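Local coordinates for protein rutinosidase (Aspergillus niger, PDB 6I1A) that hydrolyses beta-glycosidic bonds as a secreted family 5 glycoside hydrolase, releasing rutinose from its glycosides and probably also acting on beta-1,3-glucans, at residues Ala98-Leu103 / Ile175-Thr180; Glu119-Ala124 / Met130-Asp135; Thr265-Tyr270 / Glu326-Phe331. One frame throughout, in Å; residues are numbered along the deposited sequence. Where two conformers were deposited one is given.

Contact 1 of 3, residues Ala98-Leu103 / Ile175-Thr180; sequences AAWIDL and INFIQT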
loop_
_atom_site.group_PDB
_atom_site.type_symbol
_atom_site.label_atom_id
_atom_site.label_comp_id
_atom_site.label_asym_id
_atom_site.label_seq_id
_atom_site.Cartn_x
_atom_site.Cartn_y
_atom_site.Cartn_z
ATOM N N ALA A 98 30.977 -9.087 6.311
ATOM C CA ALA A 98 32.159 -9.506 7.090
ATOM C C ALA A 98 32.626 -10.879 6.643
ATOM O O ALA A 98 33.740 -11.317 7.024
ATOM C CB ALA A 98 31.853 -9.457 8.556
ATOM N N ALA A 99 31.847 -11.644 5.880
ATOM C CA ALA A 99 32.298 -12.885 5.252
ATOM C C ALA A 99 33.428 -12.543 4.251
ATOM O O ALA A 99 34.240 -13.443 3.902
ATOM C CB ALA A 99 31.154 -13.567 4.557
ATOM N N TRP A 100 33.382 -11.338 3.702
ATOM C CA TRP A 100 34.127 -10.954 2.485
ATOM C C TRP A 100 35.295 -10.059 2.833
ATOM O O TRP A 100 36.358 -10.152 2.137
ATOM C CB TRP A 100 33.184 -10.338 1.438
ATOM C CG TRP A 100 32.055 -11.261 1.091
ATOM C CD1 TRP A 100 30.771 -11.201 1.580
ATOM C CD2 TRP A 100 32.108 -12.410 0.241
ATOM N NE1 TRP A 100 30.042 -12.214 1.068
ATOM C CE2 TRP A 100 30.824 -12.982 0.244
ATOM C CE3 TRP A 100 33.094 -12.995 -0.569
ATOM C CZ2 TRP A 100 30.533 -14.123 -0.510
ATOM C CZ3 TRP A 100 32.789 -14.116 -1.289
ATOM C CH2 TRP A 100 31.516 -14.675 -1.262
ATOM N N ILE A 101 35.128 -9.164 3.780
ATOM C CA ILE A 101 36.184 -8.202 4.203
ATOM C C ILE A 101 36.176 -8.123 5.704
ATOM O O ILE A 101 35.129 -8.318 6.346
ATOM C CB ILE A 101 36.000 -6.836 3.579
ATOM C CG1 ILE A 101 34.832 -6.046 4.140
ATOM C CG2 ILE A 101 36.029 -6.936 2.052
ATOM C CD1 ILE A 101 34.867 -4.535 3.729
ATOM N N ASP A 102 37.333 -7.836 6.291
ATOM C CA ASP A 102 37.468 -7.745 7.746
ATOM C C ASP A 102 37.806 -6.312 8.092
ATOM O O ASP A 102 39.027 -5.921 7.983
ATOM C CB ASP A 102 38.553 -8.713 8.197
ATOM C CG ASP A 102 38.722 -8.762 9.669
ATOM O OD1 ASP A 102 38.255 -7.872 10.360
ATOM O OD2 ASP A 102 39.298 -9.796 10.120
ATOM N N LEU A 103 36.834 -5.483 8.385
ATOM C CA LEU A 103 37.051 -4.055 8.716
ATOM C C LEU A 103 37.344 -3.907 10.190
ATOM O O LEU A 103 36.703 -4.512 11.042
ATOM C CB LEU A 103 35.817 -3.224 8.356
ATOM C CG LEU A 103 35.648 -3.065 6.849
ATOM C CD1 LEU A 103 34.249 -2.522 6.556
ATOM C CD2 LEU A 103 36.709 -2.127 6.307
ATOM N N ILE A 175 33.030 -11.157 -6.763
ATOM C CA ILE A 175 33.371 -11.415 -8.195
ATOM C C ILE A 175 34.514 -12.412 -8.260
ATOM O O ILE A 175 34.420 -13.380 -9.063
ATOM C CB ILE A 175 33.746 -10.117 -8.923
ATOM C CG1 ILE A 175 32.551 -9.160 -9.044
ATOM C CG2 ILE A 175 34.341 -10.438 -10.298
ATOM C CD1 ILE A 175 32.913 -7.741 -9.412
ATOM N N ASN A 176 35.524 -12.210 -7.460
ATOM C CA ASN A 176 36.697 -13.145 -7.463
ATOM C C ASN A 176 36.256 -14.552 -7.051
ATOM O O ASN A 176 36.681 -15.547 -7.647
ATOM C CB ASN A 176 37.819 -12.669 -6.539
ATOM C CG ASN A 176 39.025 -13.574 -6.556
ATOM O OD1 ASN A 176 39.699 -13.636 -7.607
ATOM N ND2 ASN A 176 39.277 -14.264 -5.459
ATOM N N PHE A 177 35.370 -14.669 -6.050
ATOM C CA PHE A 177 34.850 -15.993 -5.633
ATOM C C PHE A 177 34.175 -16.666 -6.843
ATOM O O PHE A 177 34.388 -17.873 -7.078
ATOM C CB PHE A 177 33.868 -15.762 -4.490
ATOM C CG PHE A 177 33.247 -17.032 -3.948
ATOM C CD1 PHE A 177 32.168 -17.619 -4.593
ATOM C CD2 PHE A 177 33.711 -17.591 -2.782
ATOM C CE1 PHE A 177 31.597 -18.789 -4.100
ATOM C CE2 PHE A 177 33.149 -18.768 -2.275
ATOM C CZ PHE A 177 32.107 -19.351 -2.926
ATOM N N ILE A 178 33.336 -15.935 -7.553
ATOM C CA ILE A 178 32.568 -16.490 -8.694
ATOM C C ILE A 178 33.549 -16.934 -9.803
ATOM O O ILE A 178 33.456 -18.047 -10.349
ATOM C CB ILE A 178 31.517 -15.509 -9.200
ATOM C CG1 ILE A 178 30.408 -15.303 -8.148
ATOM C CG2 ILE A 178 30.954 -16.010 -10.505
ATOM C CD1 ILE A 178 29.453 -14.216 -8.474
ATOM N N GLN A 179 34.508 -16.055 -10.104
ATOM C CA GLN A 179 35.446 -16.329 -11.236
ATOM C C GLN A 179 36.371 -17.490 -10.912
ATOM O O GLN A 179 36.804 -18.186 -11.874
ATOM C CB GLN A 179 36.319 -15.098 -11.443
ATOM C CG GLN A 179 35.593 -13.960 -12.112
ATOM C CD GLN A 179 35.169 -14.315 -13.519
ATOM O OE1 GLN A 179 34.092 -14.808 -13.750
ATOM N NE2 GLN A 179 36.018 -14.016 -14.511
ATOM N N THR A 180 36.703 -17.738 -9.672
ATOM C CA THR A 180 37.615 -18.842 -9.252
ATOM C C THR A 180 36.844 -20.069 -8.750
ATOM O O THR A 180 37.451 -21.013 -8.204
ATOM C CB THR A 180 38.593 -18.359 -8.205
ATOM O OG1 THR A 180 37.954 -17.883 -7.030
ATOM C CG2 THR A 180 39.491 -17.254 -8.736
#

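Contact 2 of 3, residues Glu119-Ala124 / Met130-Asp135; sequences EIADYA and MHIIID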
loop_
_atom_site.group_PDB
_atom_site.type_symbol
_atom_site.label_atom_id
_atom_site.label_comp_id
_atom_site.label_asym_id
_atom_site.label_seq_id
_atom_site.Cartn_x
_atom_site.Cartn_y
_atom_site.Cartn_z
ATOM N N GLU A 119 31.593 -25.035 0.076
ATOM C CA GLU A 119 31.298 -26.504 0.227
ATOM C C GLU A 119 29.848 -26.783 -0.193
ATOM O O GLU A 119 29.576 -27.721 -1.001
ATOM C CB GLU A 119 31.523 -26.965 1.659
ATOM C CG GLU A 119 31.434 -28.472 1.707
ATOM C CD GLU A 119 30.989 -29.119 3.001
ATOM O OE1 GLU A 119 29.797 -28.940 3.373
ATOM O OE2 GLU A 119 31.819 -29.873 3.582
ATOM N N ILE A 120 28.929 -25.936 0.291
ATOM C CA ILE A 120 27.497 -26.181 -0.017
ATOM C C ILE A 120 27.194 -25.844 -1.467
ATOM O O ILE A 120 26.446 -26.568 -2.151
ATOM C CB ILE A 120 26.622 -25.350 0.959
ATOM C CG1 ILE A 120 26.784 -25.893 2.392
ATOM C CG2 ILE A 120 25.173 -25.299 0.461
ATOM C CD1 ILE A 120 26.464 -27.358 2.618
ATOM N N ALA A 121 27.659 -24.698 -1.991
ATOM C CA ALA A 121 27.383 -24.300 -3.376
ATOM C C ALA A 121 27.954 -25.345 -4.339
ATOM O O ALA A 121 27.262 -25.736 -5.315
ATOM C CB ALA A 121 27.962 -22.904 -3.621
ATOM N N ASP A 122 29.205 -25.756 -4.106
ATOM C CA ASP A 122 29.846 -26.739 -5.026
ATOM C C ASP A 122 29.024 -28.041 -5.015
ATOM O O ASP A 122 28.842 -28.603 -6.108
ATOM C CB ASP A 122 31.259 -27.065 -4.600
ATOM C CG ASP A 122 32.298 -25.988 -4.898
ATOM O OD1 ASP A 122 31.896 -24.933 -5.378
ATOM O OD2 ASP A 122 33.441 -26.153 -4.468
ATOM N N TYR A 123 28.543 -28.457 -3.852
ATOM C CA TYR A 123 27.761 -29.718 -3.751
ATOM C C TYR A 123 26.476 -29.562 -4.545
ATOM O O TYR A 123 26.035 -30.442 -5.331
ATOM C CB TYR A 123 27.495 -30.075 -2.298
ATOM C CG TYR A 123 26.683 -31.341 -2.190
ATOM C CD1 TYR A 123 27.268 -32.579 -2.405
ATOM C CD2 TYR A 123 25.319 -31.318 -1.930
ATOM C CE1 TYR A 123 26.509 -33.756 -2.356
ATOM C CE2 TYR A 123 24.562 -32.468 -1.834
ATOM C CZ TYR A 123 25.157 -33.694 -2.087
ATOM O OH TYR A 123 24.434 -34.861 -1.983
ATOM N N ALA A 124 25.779 -28.440 -4.344
ATOM C CA ALA A 124 24.510 -28.155 -5.031
ATOM C C ALA A 124 24.678 -28.081 -6.549
ATOM O O ALA A 124 23.814 -28.542 -7.313
ATOM C CB ALA A 124 23.896 -26.898 -4.450
ATOM N N MET A 130 22.076 -26.777 -9.414
ATOM C CA MET A 130 21.327 -25.612 -8.864
ATOM C C MET A 130 22.030 -24.301 -9.279
ATOM O O MET A 130 23.282 -24.307 -9.435
ATOM C CB MET A 130 21.217 -25.661 -7.351
ATOM C CG MET A 130 20.385 -26.869 -6.863
ATOM S SD MET A 130 19.890 -26.635 -5.181
ATOM C CE MET A 130 19.172 -28.257 -4.832
ATOM N N HIS A 131 21.246 -23.230 -9.378
ATOM C CA HIS A 131 21.789 -21.844 -9.567
ATOM C C HIS A 131 21.948 -21.204 -8.198
ATOM O O HIS A 131 21.075 -21.461 -7.348
ATOM C CB HIS A 131 20.903 -21.026 -10.501
ATOM C CG HIS A 131 21.540 -19.750 -10.996
ATOM N ND1 HIS A 131 22.546 -19.743 -11.930
ATOM C CD2 HIS A 131 21.398 -18.456 -10.559
ATOM C CE1 HIS A 131 22.929 -18.485 -12.126
ATOM N NE2 HIS A 131 22.283 -17.703 -11.301
ATOM N N ILE A 132 23.004 -20.448 -7.982
ATOM C CA ILE A 132 23.355 -19.857 -6.696
ATOM C C ILE A 132 23.245 -18.345 -6.809
ATOM O O ILE A 132 23.984 -17.758 -7.625
ATOM C CB ILE A 132 24.747 -20.278 -6.226
ATOM C CG1 ILE A 132 24.985 -21.796 -6.318
ATOM C CG2 ILE A 132 25.012 -19.756 -4.857
ATOM C CD1 ILE A 132 24.124 -22.629 -5.353
ATOM N N ILE A 133 22.468 -17.720 -5.950
ATOM C CA ILE A 133 22.477 -16.248 -5.792
ATOM C C ILE A 133 23.285 -15.885 -4.553
ATOM O O ILE A 133 22.913 -16.310 -3.452
ATOM C CB ILE A 133 21.087 -15.659 -5.667
ATOM C CG1 ILE A 133 20.236 -15.980 -6.896
ATOM C CG2 ILE A 133 21.098 -14.153 -5.368
ATOM C CD1 ILE A 133 18.746 -15.857 -6.639
ATOM N N ILE A 134 24.416 -15.177 -4.696
ATOM C CA ILE A 134 25.209 -14.727 -3.558
ATOM C C ILE A 134 24.746 -13.304 -3.202
ATOM O O ILE A 134 24.860 -12.390 -4.055
ATOM C CB ILE A 134 26.732 -14.786 -3.791
ATOM C CG1 ILE A 134 27.191 -16.204 -4.126
ATOM C CG2 ILE A 134 27.443 -14.205 -2.580
ATOM C CD1 ILE A 134 28.649 -16.262 -4.548
ATOM N N ASP A 135 24.164 -13.132 -2.022
ATOM C CA ASP A 135 23.606 -11.856 -1.577
ATOM C C ASP A 135 24.477 -11.265 -0.475
ATOM O O ASP A 135 24.676 -11.906 0.577
ATOM C CB ASP A 135 22.176 -12.161 -1.109
ATOM C CG ASP A 135 21.592 -11.178 -0.128
ATOM O OD1 ASP A 135 21.835 -9.961 -0.183
ATOM O OD2 ASP A 135 20.757 -11.687 0.686
#

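Contact 3 of 3, residues Thr265-Tyr270 / Glu326-Phe331; sequences THHYYY and ETWSSF. With EDO (1,2-ethanediol), chain Q.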
loop_
_atom_site.group_PDB
_atom_site.type_symbol
_atom_site.label_atom_id
_atom_site.label_comp_id
_atom_site.label_asym_id
_atom_site.label_seq_id
_atom_site.Cartn_x
_atom_site.Cartn_y
_atom_site.Cartn_z
ATOM N N THR A 265 12.352 -8.894 -6.061
ATOM C CA THR A 265 11.251 -8.353 -5.272
ATOM C C THR A 265 10.984 -9.195 -4.033
ATOM O O THR A 265 11.175 -10.412 -4.083
ATOM C CB THR A 265 9.976 -8.214 -6.104
ATOM O OG1 THR A 265 9.687 -9.503 -6.666
ATOM C CG2 THR A 265 10.113 -7.147 -7.171
ATOM N N HIS A 266 10.659 -8.531 -2.940
ATOM C CA HIS A 266 10.394 -9.239 -1.666
ATOM C C HIS A 266 8.946 -8.980 -1.297
ATOM O O HIS A 266 8.555 -7.823 -1.173
ATOM C CB HIS A 266 11.303 -8.718 -0.542
ATOM C CG HIS A 266 12.727 -9.060 -0.730
ATOM N ND1 HIS A 266 13.706 -8.702 0.201
ATOM C CD2 HIS A 266 13.359 -9.735 -1.705
ATOM C CE1 HIS A 266 14.887 -9.142 -0.233
ATOM N NE2 HIS A 266 14.723 -9.770 -1.424
ATOM N N HIS A 267 8.145 -10.025 -1.158
ATOM C CA HIS A 267 6.694 -9.881 -0.874
ATOM C C HIS A 267 6.323 -10.643 0.387
ATOM O O HIS A 267 6.409 -11.891 0.385
ATOM C CB HIS A 267 5.863 -10.420 -2.075
ATOM C CG HIS A 267 6.066 -9.649 -3.332
ATOM N ND1 HIS A 267 5.985 -8.283 -3.388
ATOM C CD2 HIS A 267 6.375 -10.099 -4.574
ATOM C CE1 HIS A 267 6.198 -7.917 -4.663
ATOM N NE2 HIS A 267 6.462 -8.999 -5.409
ATOM N N TYR A 268 5.895 -9.908 1.390
ATOM C CA TYR A 268 5.475 -10.457 2.682
ATOM C C TYR A 268 4.116 -9.935 3.060
ATOM O O TYR A 268 3.622 -8.928 2.542
ATOM C CB TYR A 268 6.522 -10.098 3.749
ATOM C CG TYR A 268 7.829 -10.831 3.620
ATOM C CD1 TYR A 268 7.910 -12.170 3.940
ATOM C CD2 TYR A 268 8.985 -10.199 3.163
ATOM C CE1 TYR A 268 9.105 -12.867 3.915
ATOM C CE2 TYR A 268 10.189 -10.885 3.162
ATOM C CZ TYR A 268 10.241 -12.207 3.519
ATOM O OH TYR A 268 11.476 -12.852 3.595
ATOM N N TYR A 269 3.495 -10.658 3.978
ATOM C CA TYR A 269 2.056 -10.465 4.332
ATOM C C TYR A 269 1.804 -10.441 5.825
ATOM O O TYR A 269 0.634 -10.384 6.206
ATOM C CB TYR A 269 1.226 -11.548 3.659
ATOM C CG TYR A 269 1.513 -11.622 2.191
ATOM C CD1 TYR A 269 0.968 -10.744 1.259
ATOM C CD2 TYR A 269 2.370 -12.591 1.709
ATOM C CE1 TYR A 269 1.334 -10.763 -0.075
ATOM C CE2 TYR A 269 2.751 -12.628 0.384
ATOM C CZ TYR A 269 2.247 -11.710 -0.524
ATOM O OH TYR A 269 2.610 -11.698 -1.832
ATOM N N TYR A 270 2.836 -10.497 6.657
ATOM C CA TYR A 270 2.693 -10.855 8.089
ATOM C C TYR A 270 2.426 -9.627 8.950
ATOM O O TYR A 270 2.115 -9.796 10.158
ATOM C CB TYR A 270 3.925 -11.620 8.605
ATOM C CG TYR A 270 5.230 -10.867 8.504
ATOM C CD1 TYR A 270 5.621 -9.929 9.446
ATOM C CD2 TYR A 270 6.102 -11.076 7.457
ATOM C CE1 TYR A 270 6.794 -9.192 9.296
ATOM C CE2 TYR A 270 7.298 -10.376 7.309
ATOM C CZ TYR A 270 7.659 -9.448 8.254
ATOM O OH TYR A 270 8.875 -8.751 8.121
ATOM N N GLU A 326 3.036 -20.926 -7.900
ATOM C CA GLU A 326 2.435 -20.877 -9.246
ATOM C C GLU A 326 2.358 -19.432 -9.764
ATOM O O GLU A 326 2.616 -19.161 -10.961
ATOM C CB GLU A 326 1.022 -21.495 -9.280
ATOM C CG GLU A 326 1.002 -23.009 -9.203
ATOM C CD GLU A 326 -0.390 -23.586 -9.041
ATOM O OE1 GLU A 326 -0.447 -24.748 -8.552
ATOM O OE2 GLU A 326 -1.410 -22.797 -9.246
ATOM N N THR A 327 2.035 -18.493 -8.873
ATOM C CA THR A 327 1.869 -17.080 -9.247
ATOM C C THR A 327 3.238 -16.502 -9.602
ATOM O O THR A 327 3.362 -15.857 -10.630
ATOM C CB THR A 327 1.189 -16.329 -8.128
ATOM O OG1 THR A 327 -0.086 -16.904 -7.800
ATOM C CG2 THR A 327 0.965 -14.879 -8.522
ATOM N N TRP A 328 4.207 -16.675 -8.740
ATOM C CA TRP A 328 5.515 -16.049 -9.014
ATOM C C TRP A 328 6.150 -16.621 -10.267
ATOM O O TRP A 328 6.947 -15.894 -10.938
ATOM C CB TRP A 328 6.469 -16.189 -7.847
ATOM C CG TRP A 328 5.966 -15.776 -6.498
ATOM C CD1 TRP A 328 6.066 -16.495 -5.343
ATOM C CD2 TRP A 328 5.197 -14.608 -6.138
ATOM N NE1 TRP A 328 5.513 -15.842 -4.311
ATOM C CE2 TRP A 328 4.969 -14.656 -4.737
ATOM C CE3 TRP A 328 4.757 -13.476 -6.812
ATOM C CZ2 TRP A 328 4.318 -13.647 -4.017
ATOM C CZ3 TRP A 328 4.094 -12.484 -6.107
ATOM C CH2 TRP A 328 3.866 -12.556 -4.735
ATOM N N SER A 329 5.923 -17.910 -10.606
ATOM C CA SER A 329 6.590 -18.475 -11.799
ATOM C C SER A 329 5.821 -18.153 -13.096
ATOM O O SER A 329 6.415 -18.414 -14.183
ATOM C CB SER A 329 6.864 -19.931 -11.596
ATOM O OG SER A 329 5.653 -20.606 -11.434
ATOM N N SER A 330 4.627 -17.656 -12.988
ATOM C CA SER A 330 3.793 -17.261 -14.156
ATOM C C SER A 330 4.034 -15.810 -14.525
ATOM O O SER A 330 4.313 -15.530 -15.702
ATOM C CB SER A 330 2.371 -17.544 -13.952
ATOM O OG SER A 330 1.704 -17.344 -15.192
ATOM N N PHE A 331 4.033 -14.930 -13.543
ATOM C CA PHE A 331 4.148 -13.479 -13.802
ATOM C C PHE A 331 5.586 -12.993 -13.625
ATOM O O PHE A 331 5.827 -11.769 -13.936
ATOM C CB PHE A 331 3.212 -12.702 -12.906
ATOM C CG PHE A 331 1.773 -13.028 -13.202
ATOM C CD1 PHE A 331 1.215 -12.673 -14.411
ATOM C CD2 PHE A 331 0.994 -13.662 -12.263
ATOM C CE1 PHE A 331 -0.095 -13.039 -14.695
ATOM C CE2 PHE A 331 -0.314 -13.997 -12.552
ATOM C CZ PHE A 331 -0.849 -13.653 -13.750
HETATM C C1 EDO Q . -1.195 -17.864 -13.249
HETATM O O1 EDO Q . -0.497 -18.495 -14.296
HETATM C C2 EDO Q . -0.857 -18.320 -11.893
HETATM O O2 EDO Q . -1.357 -19.641 -11.685
#

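Contact 1 of 3, residues Ala98-Leu103 / Ile175-Thr180
Trp100 and Phe177 mark the nearest backbone approach, with their CA atoms 9.6 Å apart. Here a beta-alpha loop after strand 90-95 meets the end of helix 161-179 near the surface of the TIM barrel. Residues 98-103 leave a short 3-10 turn at Ala98-Ala99 and continue as loop. Residues 175-179 form the last turn of helix 161-179, and Thr180 is the first residue beyond it to leave helical geometry. No hydrogen bond joins the two backbones, so side chains alone bridge the gap. CB of Phe177 already points toward the loop, and CG anti to the backbone N (chi1 -180°) turns one ring face to the indole rim. Trp100 brings the outer rim of its six-membered ring over one face of the phenyl group. The pair is an offset edge-to-face stack, with centroids 5.5 Å apart and planes at 86°. The closest atoms are Trp100 CZ3 and Phe177 CB at 3.8 Å. On the indole itself, Ala99 CB covers one face near the rim, and NE1 bonds to Thr95 OG1. At the helix end, Thr180 OG1 bonds to Asn176 O at 2.7 Å. Thr180 N reaches the same oxygen from the other face of its carbonyl plane. Helix 113-128 adds Leu117 and Lys118 against Phe177. The join is therefore apolar and rests on dispersion, probably with a small gain from the slightly positive indole edge meeting the phenyl face.

Contact 2 of 3, residues Glu119-Ala124 / Met130-Asp135
Ala121 and Ala124 give helix 113-128 a shallow flank, filled by Met130, just before strand 131-136, and Ile132 within it. The two segments are the second half of a beta-alpha-beta unit, strand 90-95, helix 113-128 and strand 131-136, in the TIM barrel of this family 5 enzyme. The alanines lie three residues apart and keep the helix surface low. This lets the backbones come close, with the CA atoms of Ala121 and Ala124 6.9 and 5.6 Å from those of Ile132 and Met130. Ile132 is the main bump. Its CG1 branch stands beside the backbone N (chi1 -48°) and leans on the helix, CG1 lying 4.2 Å from Ala121 CB. The CD1 methyl settles between the two alanines, 4.2 Å from Ala121 CA and 4.4 Å from Ala124 CB. Met130 fills the end next to Ala124. Its chain is extended beyond CG and passes Ala124, with SD 4.1 Å from Ala124 CB. Leu91 of strand 90-95 packs on both Ala124 and Met130. A single hydrogen bond joins the segments: Met130 N to Ala124 O, 3.2 Å long and nearly straight at 167°, with the nitrogen 47° above the carbonyl plane.

Contact 3 of 3, residues Thr265-Tyr270 / Glu326-Phe331
His267 and Tyr269, two residues apart on strand 261-269, both meet Trp328 of helix 317-331. Thr265 begins the segment. It pairs through its backbone with Phe300 and packs on the neighbouring strand 299-308. His266 points to the other side of the strand, where ND1 bonds to Glu194 OE2 and NE2 to Asp264 OD2. His267 turns to the helix. Its imidazole and the six-membered ring of Trp328 are nearly parallel, at 22°, but slid apart, with centroids 5.0 Å from each other. They barely overlap. The touch is between His267 CD2 and Trp328 CH2, at 3.5 Å, and His267 CB adds a contact to the same Trp328 CH2 at 4.0 Å. Tyr268 turns back, and its hydroxyl bonds to Glu303 OE1. Tyr269 returns to the helix side, and it and Trp328 reach toward each other from opposite directions. Its OH lies in the plane of the Trp328 ring, at the edge, 3.3 Å from Trp328 CH2 and 3.4 Å from Trp328 CZ2. That hydroxyl is hydrogen-bonded to Asp287 OD2 of helix 280-290. CB of Trp328 points toward the strand, and with CG anti to the carbonyl carbon (chi1 -51°) the ring's outer edge lies against both residues. Trp304 adds an edge-to-face stack. Away from this contact, Ser330 OG shares a 2.6 Å hydrogen bond with O1 of an ethanediol molecule that probably came from the crystallisation liquor. The strand and helix are adjoining layers of the barrel, and this contact is buried between them. No hydrogen bond crosses it. An indole edge, slightly positive at its ring hydrogens, faces a tyrosine oxygen, which probably adds a small electrostatic gain to the packing.

In the fold
From the N terminus, the chain first reaches residues 98-103, in the loop after strand 90-95. Helix 113-128 and strand 131-136 follow, and contact 2 closes a short loop between them. Only after helix 161-179 has come back does contact 1 close, so contact 2 is nested inside it. The two touch: Ile134 packs on Trp100 and Phe177, so strand 131-136 takes part in contact 2 and touches contact 1. Contact 3 comes later, in series, and closes a loop from strand 261-269 to helix 317-331. It lies on the opposite side of the chain's centre from contact 1, with centres about 30 Å apart. Contact 1 ties a loop to a helix; contacts 2 and 3 tie strand regions to helices.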